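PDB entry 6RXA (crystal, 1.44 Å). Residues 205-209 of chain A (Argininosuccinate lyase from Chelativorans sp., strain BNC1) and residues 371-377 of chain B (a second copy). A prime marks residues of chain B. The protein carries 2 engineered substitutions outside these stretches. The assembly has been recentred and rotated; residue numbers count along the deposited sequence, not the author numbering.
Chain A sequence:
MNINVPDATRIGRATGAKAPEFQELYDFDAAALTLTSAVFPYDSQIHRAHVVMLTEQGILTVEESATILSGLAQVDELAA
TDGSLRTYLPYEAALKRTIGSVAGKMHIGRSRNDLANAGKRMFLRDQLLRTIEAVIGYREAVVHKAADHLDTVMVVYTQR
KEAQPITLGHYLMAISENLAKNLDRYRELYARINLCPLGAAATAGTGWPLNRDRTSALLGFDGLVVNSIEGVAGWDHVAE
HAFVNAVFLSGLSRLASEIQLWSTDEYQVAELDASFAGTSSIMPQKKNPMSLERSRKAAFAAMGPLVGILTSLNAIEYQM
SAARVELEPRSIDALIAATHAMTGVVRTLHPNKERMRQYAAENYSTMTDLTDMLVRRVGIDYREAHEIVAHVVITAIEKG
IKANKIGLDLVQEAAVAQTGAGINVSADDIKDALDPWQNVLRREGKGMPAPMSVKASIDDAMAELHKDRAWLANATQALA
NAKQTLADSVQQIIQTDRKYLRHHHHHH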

ATOM      1  N   GLY A 205       2.681  -9.598  33.170  1.00 14.86           N
ATOM      2  CA  GLY A 205       3.605  -9.504  34.275  1.00 14.93           C
ATOM      3  C   GLY A 205       3.832 -10.851  34.937  1.00 15.50           C
ATOM      4  O   GLY A 205       3.697 -11.912  34.318  1.00 15.78           O
ATOM      5  N   THR A 206       4.186 -10.804  36.213  1.00 15.85           N
ATOM      6  CA  THR A 206       4.643 -11.989  36.918  1.00 16.73           C
ATOM      7  C   THR A 206       4.536 -11.750  38.410  1.00 17.03           C
ATOM      8  O   THR A 206       4.585 -10.609  38.875  1.00 17.50           O
ATOM      9  N   GLY A 207       4.399 -12.842  39.154  1.00 16.98           N
ATOM     10  CA  GLY A 207       4.493 -12.770  40.599  1.00 17.65           C
ATOM     11  C   GLY A 207       5.901 -12.687  41.143  1.00 18.68           C
ATOM     12  O   GLY A 207       6.075 -12.396  42.331  1.00 20.40           O
ATOM     13  N   TRP A 208       6.919 -12.924  40.314  1.00 17.62           N
ATOM     14  CA  TRP A 208       8.289 -12.757  40.774  1.00 18.33           C
ATOM     15  C   TRP A 208       8.589 -11.274  40.982  1.00 18.52           C
ATOM     16  O   TRP A 208       8.157 -10.438  40.185  1.00 18.40           O
ATOM     17  N   PRO A 209       9.335 -10.919  42.035  1.00 20.42           N
ATOM     18  CA  PRO A 209       9.540  -9.486  42.342  1.00 20.86           C
ATOM     19  C   PRO A 209      10.650  -8.854  41.506  1.00 19.68           C
ATOM     20  O   PRO A 209      11.743  -8.539  41.975  1.00 20.16           O
TER
ATOM     21  N   THR B 371       3.348 -23.382  37.892  1.00 23.18           N
ATOM     22  CA  THR B 371       4.749 -23.622  37.547  1.00 24.76           C
ATOM     23  C   THR B 371       5.688 -22.764  38.393  1.00 25.33           C
ATOM     24  O   THR B 371       6.709 -23.252  38.902  1.00 24.28           O
ATOM     25  N   ASP B 372       5.384 -21.465  38.514  1.00 25.84           N
ATOM     26  CA  ASP B 372       6.213 -20.579  39.322  1.00 25.23           C
ATOM     27  C   ASP B 372       6.258 -21.049  40.767  1.00 26.91           C
ATOM     28  O   ASP B 372       7.290 -20.911  41.441  1.00 26.27           O
ATOM     29  N   MET B 373       5.149 -21.611  41.255  1.00 27.71           N
ATOM     30  CA  MET B 373       5.105 -22.108  42.624  1.00 27.91           C
ATOM     31  C   MET B 373       6.078 -23.261  42.820  1.00 25.89           C
ATOM     32  O   MET B 373       6.772 -23.332  43.844  1.00 25.36           O
ATOM     33  N   LEU B 374       6.150 -24.183  41.853  1.00 23.14           N
ATOM     34  CA  LEU B 374       7.092 -25.288  41.976  1.00 24.84           C
ATOM     35  C   LEU B 374       8.527 -24.772  42.048  1.00 25.70           C
ATOM     36  O   LEU B 374       9.304 -25.184  42.910  1.00 27.73           O
ATOM     37  N   VAL B 375       8.884 -23.852  41.145  1.00 25.21           N
ATOM     38  CA  VAL B 375      10.224 -23.263  41.170  1.00 26.13           C
ATOM     39  C   VAL B 375      10.492 -22.612  42.520  1.00 29.32           C
ATOM     40  O   VAL B 375      11.543 -22.822  43.135  1.00 32.09           O
ATOM     41  N   ARG B 376       9.543 -21.805  42.995  1.00 29.90           N
ATOM     42  CA  ARG B 376       9.746 -21.039  44.220  1.00 33.90           C
ATOM     43  C   ARG B 376       9.788 -21.945  45.443  1.00 32.97           C
ATOM     44  O   ARG B 376      10.589 -21.716  46.359  1.00 36.14           O
ATOM     45  N   ARG B 377       8.950 -22.986  45.474  1.00 30.97           N
ATOM     46  CA  ARG B 377       8.829 -23.816  46.670  1.00 33.15           C
ATOM     47  C   ARG B 377       9.899 -24.900  46.746  1.00 38.45           C
ATOM     48  O   ARG B 377      10.448 -25.147  47.827  1.00 41.39           O
TER

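A single indole, that of Trp208, meets a cation over one ring face and a carboxylate at its edge; the residue supplies most of the chain A side of the contact. Arg376′ CZ lies 4.3 Å from the centroid of the Trp208 six-membered ring and only 10° off the ring normal, which identifies a cation-pi interaction; Trp208 CE2 and Arg376′ NH2 approach to 3.7 Å. Near the ring plane, Trp208 NE1 donates a hydrogen bond to Asp372′ OD1, at 2.9 Å with an N-H...acceptor angle of 157°, so the indole N-H points nearly straight at the oxygen.

The rotamers account for this reach. The CA-to-CB bond of Trp208 runs sideways to the helix, but chi1 m (-70°) with chi2 of 99° brings the end of the ring nearer. Asp372′ (chi1 m), Val375′ (chi1 t) and Arg376′ (chi1 t, chi2 t, chi3 m) all point toward the loop, as expected for positions three and four residues apart on a helix. Val375′ supplies the apolar part, its CG1 lying 3.8 Å from Trp208 CZ2. Met373′ points away.

The second carboxylate oxygen works through water. Asp372′ OD2 accepts from water 1 and from water 2, each at 2.7 Å. Water 1 is also 2.7 Å from Thr206 OG1, bridging a pair that is too far apart to bond directly: Thr206 OG1 to Asp372′ OD2 is 4.3 Å. Water 2 accepts from Gly207 N at 2.9 Å.

Thr206, in chi1 t, also braces its own loop, because Trp208 N donates to Thr206 OG1 at 3.1 Å and 168°. Gly207 has no side chain, and Arg376′ NH2 comes within 4.0 Å of Gly207 C; an ideal CB there would lie 3.8 Å from Arg376′ NH2. Altogether, the two stretches bury 239 Å², of which Trp208 contributes 108 Å².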

ATOM      1  CB  THR A 206       6.095 -12.324  36.535  1.00 17.74           C
ATOM      2  OG1 THR A 206       6.549 -13.452  37.292  1.00 17.58           O
ATOM      3  CG2 THR A 206       7.021 -11.161  36.816  1.00 17.67           C
ATOM      4  CB  TRP A 208       9.270 -13.356  39.762  1.00 18.41           C
ATOM      5  CG  TRP A 208       9.211 -14.844  39.710  1.00 18.81           C
ATOM      6  CD1 TRP A 208       8.545 -15.608  38.798  1.00 18.76           C
ATOM      7  CD2 TRP A 208       9.832 -15.747  40.620  1.00 19.38           C
ATOM      8  NE1 TRP A 208       8.711 -16.939  39.089  1.00 19.75           N
ATOM      9  CE2 TRP A 208       9.498 -17.052  40.204  1.00 20.39           C
ATOM     10  CE3 TRP A 208      10.639 -15.584  41.750  1.00 21.95           C
ATOM     11  CZ2 TRP A 208       9.947 -18.185  40.879  1.00 21.82           C
ATOM     12  CZ3 TRP A 208      11.085 -16.711  42.421  1.00 23.18           C
ATOM     13  CH2 TRP A 208      10.739 -17.996  41.979  1.00 24.01           C
ATOM     14  CB  PRO A 209       9.861  -9.515  43.841  1.00 21.77           C
ATOM     15  CG  PRO A 209      10.540 -10.821  44.045  1.00 21.43           C
ATOM     16  CD  PRO A 209       9.859 -11.797  43.097  1.00 21.09           C
TER
ATOM     17  CB  THR B 371       4.960 -23.298  36.063  1.00 23.73           C
ATOM     18  OG1 THR B 371       3.976 -23.962  35.253  1.00 22.53           O
ATOM     19  CG2 THR B 371       6.357 -23.720  35.606  1.00 24.07           C
ATOM     20  CB  ASP B 372       5.646 -19.157  39.293  1.00 23.70           C
ATOM     21  CG  ASP B 372       5.972 -18.391  38.015  1.00 25.54           C
ATOM     22  OD1 ASP B 372       7.033 -18.620  37.403  1.00 26.40           O
ATOM     23  OD2 ASP B 372       5.165 -17.520  37.639  1.00 25.99           O
ATOM     24  CB  MET B 373       3.674 -22.523  42.974  1.00 29.12           C
ATOM     25  CG  MET B 373       3.476 -22.981  44.414  1.00 29.17           C
ATOM     26  SD  MET B 373       3.859 -24.723  44.633  1.00 27.28           S
ATOM     27  CE  MET B 373       2.347 -25.462  44.023  1.00 29.65           C
ATOM     28  CB  LEU B 374       6.944 -26.263  40.814  1.00 26.33           C
ATOM     29  CG  LEU B 374       5.572 -26.903  40.609  1.00 28.20           C
ATOM     30  CD1 LEU B 374       5.639 -27.917  39.464  1.00 29.39           C
ATOM     31  CD2 LEU B 374       5.059 -27.535  41.872  1.00 28.08           C
ATOM     32  CB  VAL B 375      10.367 -22.245  40.024  1.00 25.99           C
ATOM     33  CG1 VAL B 375      11.673 -21.474  40.147  1.00 27.53           C
ATOM     34  CG2 VAL B 375      10.272 -22.949  38.681  1.00 25.92           C
ATOM     35  CB  ARG B 376       8.618 -20.015  44.350  1.00 41.50           C
ATOM     36  CG  ARG B 376       8.825 -18.955  45.411  1.00 52.48           C
ATOM     37  CD  ARG B 376       7.622 -18.005  45.474  1.00 63.03           C
ATOM     38  NE  ARG B 376       7.476 -17.190  44.265  1.00 68.87           N
ATOM     39  CZ  ARG B 376       6.503 -17.321  43.360  1.00 61.39           C
ATOM     40  NH1 ARG B 376       5.553 -18.240  43.500  1.00 58.28           N
ATOM     41  NH2 ARG B 376       6.483 -16.518  42.303  1.00 53.50           N
ATOM     42  CB  ARG B 377       7.441 -24.457  46.728  1.00 36.36           C
ATOM     43  CG  ARG B 377       6.308 -23.468  46.986  1.00 47.50           C
ATOM     44  CD  ARG B 377       6.203 -23.083  48.461  1.00 66.02           C
ATOM     45  NE  ARG B 377       5.757 -24.201  49.288  1.00 85.97           N
ATOM     46  CZ  ARG B 377       5.629 -24.155  50.611  1.00 99.51           C
ATOM     47  NH1 ARG B 377       5.913 -23.041  51.273  1.00102.45           N
ATOM     48  NH2 ARG B 377       5.217 -25.228  51.275  1.00104.12           N
TER
HETATM   49  O   HOH W   1       5.863 -15.671  35.825  1.00 18.52           O
HETATM   50  O   HOH W   2       3.625 -15.667  38.828  1.00 25.24           O